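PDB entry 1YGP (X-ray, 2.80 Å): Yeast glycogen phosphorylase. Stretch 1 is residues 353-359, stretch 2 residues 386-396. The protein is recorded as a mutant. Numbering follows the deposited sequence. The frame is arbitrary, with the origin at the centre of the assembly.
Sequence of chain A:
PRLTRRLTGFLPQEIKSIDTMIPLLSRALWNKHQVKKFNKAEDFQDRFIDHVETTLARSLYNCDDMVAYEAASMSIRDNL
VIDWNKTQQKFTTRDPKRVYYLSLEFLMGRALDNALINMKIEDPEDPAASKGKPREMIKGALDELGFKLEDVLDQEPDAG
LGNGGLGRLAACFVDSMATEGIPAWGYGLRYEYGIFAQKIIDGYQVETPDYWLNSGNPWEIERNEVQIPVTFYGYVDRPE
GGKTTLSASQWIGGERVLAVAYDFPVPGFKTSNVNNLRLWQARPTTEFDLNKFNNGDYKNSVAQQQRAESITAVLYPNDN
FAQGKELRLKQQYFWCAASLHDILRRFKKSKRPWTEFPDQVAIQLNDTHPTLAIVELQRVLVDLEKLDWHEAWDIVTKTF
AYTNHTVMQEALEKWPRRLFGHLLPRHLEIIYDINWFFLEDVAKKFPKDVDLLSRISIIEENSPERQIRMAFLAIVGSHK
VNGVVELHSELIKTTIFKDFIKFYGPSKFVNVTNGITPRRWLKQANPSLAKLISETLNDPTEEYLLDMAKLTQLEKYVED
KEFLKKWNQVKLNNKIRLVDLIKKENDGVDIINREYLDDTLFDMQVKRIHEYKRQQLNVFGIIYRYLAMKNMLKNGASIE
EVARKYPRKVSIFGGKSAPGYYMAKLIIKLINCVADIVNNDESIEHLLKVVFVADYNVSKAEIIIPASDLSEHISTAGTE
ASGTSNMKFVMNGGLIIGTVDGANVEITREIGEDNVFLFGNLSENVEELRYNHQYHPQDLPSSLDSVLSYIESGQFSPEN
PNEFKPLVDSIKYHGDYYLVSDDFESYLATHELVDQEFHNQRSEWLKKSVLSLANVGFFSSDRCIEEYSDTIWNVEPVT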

ATOM      1  N   PRO A 353     -25.893  29.078  12.665  1.00 30.37           N
ATOM      2  CA  PRO A 353     -27.194  28.443  12.663  1.00 27.46           C
ATOM      3  C   PRO A 353     -27.430  27.658  11.384  1.00 26.05           C
ATOM      4  O   PRO A 353     -27.067  28.163  10.323  1.00 31.06           O
ATOM      5  N   TRP A 354     -28.094  26.498  11.406  1.00 24.03           N
ATOM      6  CA  TRP A 354     -28.438  25.770  10.192  1.00 20.27           C
ATOM      7  C   TRP A 354     -29.094  26.613   9.131  1.00 21.47           C
ATOM      8  O   TRP A 354     -28.845  26.377   7.953  1.00 25.32           O
ATOM      9  N   THR A 355     -29.863  27.643   9.480  1.00 23.12           N
ATOM     10  CA  THR A 355     -30.494  28.484   8.476  1.00 24.28           C
ATOM     11  C   THR A 355     -29.516  29.246   7.603  1.00 22.40           C
ATOM     12  O   THR A 355     -29.921  29.755   6.565  1.00 22.85           O
ATOM     13  N   GLU A 356     -28.235  29.317   7.979  1.00 20.66           N
ATOM     14  CA  GLU A 356     -27.237  29.956   7.147  1.00 22.73           C
ATOM     15  C   GLU A 356     -26.450  28.998   6.266  1.00 22.97           C
ATOM     16  O   GLU A 356     -25.632  29.444   5.445  1.00 21.65           O
ATOM     17  N   PHE A 357     -26.689  27.681   6.373  1.00 21.79           N
ATOM     18  CA  PHE A 357     -26.023  26.691   5.539  1.00 17.84           C
ATOM     19  C   PHE A 357     -26.065  27.103   4.072  1.00 16.44           C
ATOM     20  O   PHE A 357     -24.952  27.261   3.558  1.00 18.49           O
ATOM     21  N   PRO A 358     -27.172  27.435   3.366  1.00 12.63           N
ATOM     22  CA  PRO A 358     -27.146  27.849   1.966  1.00 10.06           C
ATOM     23  C   PRO A 358     -26.274  29.069   1.729  1.00 11.64           C
ATOM     24  O   PRO A 358     -25.704  29.251   0.660  1.00 13.77           O
ATOM     25  N   ASP A 359     -26.100  29.936   2.717  1.00 13.22           N
ATOM     26  CA  ASP A 359     -25.273  31.107   2.505  1.00 18.09           C
ATOM     27  C   ASP A 359     -23.796  30.744   2.591  1.00 18.97           C
ATOM     28  O   ASP A 359     -22.936  31.519   2.176  1.00 19.88           O
ATOM     29  N   LYS A 386     -32.615  17.048  13.832  1.00 10.56           N
ATOM     30  CA  LYS A 386     -33.960  17.334  14.289  1.00 13.99           C
ATOM     31  C   LYS A 386     -34.623  18.609  13.764  1.00 17.20           C
ATOM     32  O   LYS A 386     -35.347  19.313  14.497  1.00 18.86           O
ATOM     33  N   LEU A 387     -34.399  18.982  12.498  1.00 15.08           N
ATOM     34  CA  LEU A 387     -35.078  20.157  11.982  1.00 13.18           C
ATOM     35  C   LEU A 387     -36.455  19.725  11.506  1.00 16.92           C
ATOM     36  O   LEU A 387     -36.812  18.542  11.487  1.00 18.58           O
ATOM     37  N   ASP A 388     -37.310  20.690  11.201  1.00 17.88           N
ATOM     38  CA  ASP A 388     -38.606  20.376  10.652  1.00 18.71           C
ATOM     39  C   ASP A 388     -38.348  19.869   9.242  1.00 17.39           C
ATOM     40  O   ASP A 388     -37.480  20.399   8.535  1.00 11.35           O
ATOM     41  N   TRP A 389     -39.149  18.908   8.786  1.00 17.14           N
ATOM     42  CA  TRP A 389     -39.001  18.374   7.443  1.00 17.44           C
ATOM     43  C   TRP A 389     -39.032  19.506   6.441  1.00 18.52           C
ATOM     44  O   TRP A 389     -38.191  19.598   5.552  1.00 23.96           O
ATOM     45  N   HIS A 390     -39.942  20.447   6.607  1.00 20.13           N
ATOM     46  CA  HIS A 390     -39.993  21.505   5.629  1.00 22.93           C
ATOM     47  C   HIS A 390     -38.888  22.533   5.764  1.00 22.38           C
ATOM     48  O   HIS A 390     -38.462  23.072   4.744  1.00 25.54           O
ATOM     49  N   GLU A 391     -38.315  22.759   6.944  1.00 20.56           N
ATOM     50  CA  GLU A 391     -37.273  23.767   7.056  1.00 22.38           C
ATOM     51  C   GLU A 391     -35.981  23.208   6.457  1.00 25.05           C
ATOM     52  O   GLU A 391     -35.265  23.886   5.721  1.00 29.69           O
ATOM     53  N   ALA A 392     -35.723  21.924   6.730  1.00 26.93           N
ATOM     54  CA  ALA A 392     -34.583  21.176   6.229  1.00 21.02           C
ATOM     55  C   ALA A 392     -34.585  21.141   4.706  1.00 20.56           C
ATOM     56  O   ALA A 392     -33.606  21.522   4.039  1.00 18.72           O
ATOM     57  N   TRP A 393     -35.736  20.771   4.140  1.00 19.14           N
ATOM     58  CA  TRP A 393     -35.874  20.713   2.699  1.00 22.07           C
ATOM     59  C   TRP A 393     -35.597  22.051   2.008  1.00 20.59           C
ATOM     60  O   TRP A 393     -35.051  22.101   0.900  1.00 19.94           O
ATOM     61  N   ASP A 394     -35.934  23.157   2.638  1.00 20.39           N
ATOM     62  CA  ASP A 394     -35.614  24.444   2.071  1.00 26.87           C
ATOM     63  C   ASP A 394     -34.110  24.647   2.006  1.00 26.71           C
ATOM     64  O   ASP A 394     -33.615  25.217   1.029  1.00 29.81           O
ATOM     65  N   ILE A 395     -33.371  24.160   3.011  1.00 22.04           N
ATOM     66  CA  ILE A 395     -31.923  24.281   3.023  1.00 21.04           C
ATOM     67  C   ILE A 395     -31.334  23.417   1.890  1.00 20.38           C
ATOM     68  O   ILE A 395     -30.570  23.920   1.055  1.00 19.05           O
ATOM     69  N   VAL A 396     -31.740  22.151   1.779  1.00 13.58           N
ATOM     70  CA  VAL A 396     -31.282  21.258   0.735  1.00 10.90           C
ATOM     71  C   VAL A 396     -31.406  21.935  -0.631  1.00 14.74           C
ATOM     72  O   VAL A 396     -30.421  22.139  -1.339  1.00 18.67           O
TER

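Lys 386, with positive phi, leaves the preceding helix and keeps its side chain out of reach of stretch 1. Leu 387 is the first to point in: its CA-to-CB bond aims toward stretch 1, chi1 is m, and CD1 lies 4.1 Å from Trp 354 CB, while CD2 meets the indole obliquely. Trp 354 is itself an m rotamer pointing toward stretch 2. Asp 388 takes no part in the contact; it sits at the N-cap, just before the helix, and its OD2 accepts a weak capping bond from His 390 N at 3.2 Å.

Trp 389 and His 390 stay clear. Glu 391 leaves the backbone sideways, but its extended t, t chain brings OE2 to 3.8 Å from Thr 355 CG2, a van der Waals contact with a methyl, not a hydrogen bond.

Ile 395 is the hub, with the largest covered area of either stretch. Its CB also starts sideways, yet the m, t rotamer sends CD1 to 3.5 Å from Trp 354 O and 4.2 Å from Trp 354 CB, while CG2 sits 3.7 Å from Phe 357 CB and 3.9 Å from Pro 358 CG. Phe 357 (chi1 t) and Pro 358 both point toward stretch 2. Val 396 points away. No hydrogen bond crosses; the contact is mainly apolar, with Ile 395 touching four residues of stretch 1 and Leu 387 adding to it at Trp 354.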

ATOM      1  CB  PRO A 353     -28.151  29.583  12.816  1.00 26.58           C
ATOM      2  CG  PRO A 353     -27.330  30.652  13.460  1.00 27.55           C
ATOM      3  CD  PRO A 353     -26.032  30.519  12.717  1.00 30.48           C
ATOM      4  CB  TRP A 354     -29.376  24.606  10.476  1.00 18.34           C
ATOM      5  CG  TRP A 354     -28.594  23.456  11.077  1.00 24.79           C
ATOM      6  CD1 TRP A 354     -28.817  23.073  12.367  1.00 29.25           C
ATOM      7  CD2 TRP A 354     -27.574  22.754  10.477  1.00 29.76           C
ATOM      8  NE1 TRP A 354     -27.931  22.142  12.601  1.00 32.93           N
ATOM      9  CE2 TRP A 354     -27.175  21.921  11.519  1.00 31.23           C
ATOM     10  CE3 TRP A 354     -26.925  22.690   9.246  1.00 33.70           C
ATOM     11  CZ2 TRP A 354     -26.130  21.020  11.361  1.00 32.79           C
ATOM     12  CZ3 TRP A 354     -25.880  21.788   9.085  1.00 34.83           C
ATOM     13  CH2 TRP A 354     -25.483  20.961  10.131  1.00 36.42           C
ATOM     14  CB  THR A 355     -31.459  29.456   9.173  1.00 27.15           C
ATOM     15  OG1 THR A 355     -30.934  29.822  10.456  1.00 35.44           O
ATOM     16  CG2 THR A 355     -32.827  28.787   9.333  1.00 30.99           C
ATOM     17  CB  GLU A 356     -26.239  30.696   7.967  1.00 27.23           C
ATOM     18  CG  GLU A 356     -26.878  31.730   8.840  1.00 35.55           C
ATOM     19  CD  GLU A 356     -25.844  32.682   9.389  1.00 42.19           C
ATOM     20  OE1 GLU A 356     -24.856  32.234   9.974  1.00 45.19           O
ATOM     21  OE2 GLU A 356     -26.043  33.880   9.220  1.00 48.66           O
ATOM     22  CB  PHE A 357     -26.669  25.296   5.702  1.00 17.72           C
ATOM     23  CG  PHE A 357     -25.752  24.156   5.283  1.00 17.03           C
ATOM     24  CD1 PHE A 357     -24.632  23.837   6.067  1.00 15.54           C
ATOM     25  CD2 PHE A 357     -26.019  23.423   4.129  1.00 12.98           C
ATOM     26  CE1 PHE A 357     -23.783  22.787   5.701  1.00 11.42           C
ATOM     27  CE2 PHE A 357     -25.161  22.374   3.778  1.00 14.91           C
ATOM     28  CZ  PHE A 357     -24.048  22.051   4.556  1.00  6.53           C
ATOM     29  CB  PRO A 358     -28.568  28.107   1.621  1.00  7.73           C
ATOM     30  CG  PRO A 358     -29.309  27.232   2.578  1.00  9.34           C
ATOM     31  CD  PRO A 358     -28.542  27.513   3.851  1.00  8.62           C
ATOM     32  CB  ASP A 359     -25.647  32.166   3.546  1.00 19.49           C
ATOM     33  CG  ASP A 359     -27.125  32.543   3.497  1.00 26.64           C
ATOM     34  OD1 ASP A 359     -27.592  32.962   2.435  1.00 30.36           O
ATOM     35  OD2 ASP A 359     -27.814  32.404   4.512  1.00 29.24           O
ATOM     36  CB  LYS A 386     -33.952  17.360  15.819  1.00 12.66           C
ATOM     37  CG  LYS A 386     -33.388  16.150  16.516  1.00 15.35           C
ATOM     38  CD  LYS A 386     -34.235  14.937  16.206  1.00 19.48           C
ATOM     39  CE  LYS A 386     -33.800  13.779  17.073  1.00 21.68           C
ATOM     40  NZ  LYS A 386     -32.391  13.521  16.853  1.00 28.32           N
ATOM     41  CB  LEU A 387     -34.347  20.795  10.815  1.00  9.53           C
ATOM     42  CG  LEU A 387     -32.957  21.414  10.999  1.00 12.48           C
ATOM     43  CD1 LEU A 387     -32.844  22.551  10.008  1.00 12.12           C
ATOM     44  CD2 LEU A 387     -32.755  22.054  12.355  1.00 13.13           C
ATOM     45  CB  ASP A 388     -39.461  21.642  10.616  1.00 33.14           C
ATOM     46  CG  ASP A 388     -40.827  21.483   9.953  1.00 42.72           C
ATOM     47  OD1 ASP A 388     -41.577  20.589  10.360  1.00 51.19           O
ATOM     48  OD2 ASP A 388     -41.129  22.249   9.029  1.00 45.45           O
ATOM     49  CB  TRP A 389     -40.118  17.407   7.110  1.00 12.74           C
ATOM     50  CG  TRP A 389     -39.783  16.452   5.978  1.00 17.62           C
ATOM     51  CD1 TRP A 389     -39.376  15.171   6.254  1.00 20.19           C
ATOM     52  CD2 TRP A 389     -39.868  16.700   4.629  1.00 18.63           C
ATOM     53  NE1 TRP A 389     -39.210  14.593   5.090  1.00 18.47           N
ATOM     54  CE2 TRP A 389     -39.488  15.460   4.098  1.00 19.77           C
ATOM     55  CE3 TRP A 389     -40.197  17.761   3.784  1.00 17.89           C
ATOM     56  CZ2 TRP A 389     -39.434  15.276   2.718  1.00 18.82           C
ATOM     57  CZ3 TRP A 389     -40.142  17.580   2.407  1.00 16.71           C
ATOM     58  CH2 TRP A 389     -39.763  16.346   1.880  1.00 21.78           C
ATOM     59  CB  HIS A 390     -41.374  22.122   5.706  1.00 26.75           C
ATOM     60  CG  HIS A 390     -42.339  21.192   4.978  1.00 27.86           C
ATOM     61  ND1 HIS A 390     -43.206  20.309   5.481  1.00 29.81           N
ATOM     62  CD2 HIS A 390     -42.401  21.099   3.606  1.00 28.74           C
ATOM     63  CE1 HIS A 390     -43.779  19.682   4.481  1.00 32.42           C
ATOM     64  NE2 HIS A 390     -43.286  20.168   3.363  1.00 36.10           N
ATOM     65  CB  GLU A 391     -37.115  24.094   8.501  1.00 18.37           C
ATOM     66  CG  GLU A 391     -36.217  25.279   8.822  1.00 33.99           C
ATOM     67  CD  GLU A 391     -35.782  25.308  10.294  1.00 43.00           C
ATOM     68  OE1 GLU A 391     -36.598  25.018  11.182  1.00 49.39           O
ATOM     69  OE2 GLU A 391     -34.611  25.604  10.554  1.00 45.41           O
ATOM     70  CB  ALA A 392     -34.652  19.754   6.757  1.00 21.45           C
ATOM     71  CB  TRP A 393     -37.280  20.214   2.330  1.00 18.79           C
ATOM     72  CG  TRP A 393     -37.311  19.951   0.835  1.00 21.94           C
ATOM     73  CD1 TRP A 393     -38.118  20.685   0.013  1.00 21.19           C
ATOM     74  CD2 TRP A 393     -36.521  19.050   0.160  1.00 22.03           C
ATOM     75  NE1 TRP A 393     -37.836  20.262  -1.191  1.00 25.67           N
ATOM     76  CE2 TRP A 393     -36.906  19.297  -1.158  1.00 20.90           C
ATOM     77  CE3 TRP A 393     -35.556  18.082   0.443  1.00 23.12           C
ATOM     78  CZ2 TRP A 393     -36.341  18.590  -2.212  1.00 17.83           C
ATOM     79  CZ3 TRP A 393     -34.985  17.370  -0.612  1.00 24.47           C
ATOM     80  CH2 TRP A 393     -35.375  17.625  -1.928  1.00 24.30           C
ATOM     81  CB  ASP A 394     -36.232  25.528   2.912  1.00 35.48           C
ATOM     82  CG  ASP A 394     -37.379  26.172   2.171  1.00 43.26           C
ATOM     83  OD1 ASP A 394     -38.456  25.563   2.095  1.00 45.90           O
ATOM     84  OD2 ASP A 394     -37.162  27.280   1.671  1.00 45.30           O
ATOM     85  CB  ILE A 395     -31.413  23.868   4.436  1.00 18.32           C
ATOM     86  CG1 ILE A 395     -31.941  24.872   5.475  1.00 20.50           C
ATOM     87  CG2 ILE A 395     -29.895  23.858   4.478  1.00 15.79           C
ATOM     88  CD1 ILE A 395     -31.657  24.601   6.968  1.00  9.82           C
ATOM     89  CB  VAL A 396     -32.125  19.956   0.810  1.00  9.59           C
ATOM     90  CG1 VAL A 396     -31.868  19.063  -0.387  1.00 10.45           C
ATOM     91  CG2 VAL A 396     -31.714  19.143   2.025  1.00  5.72           C
TER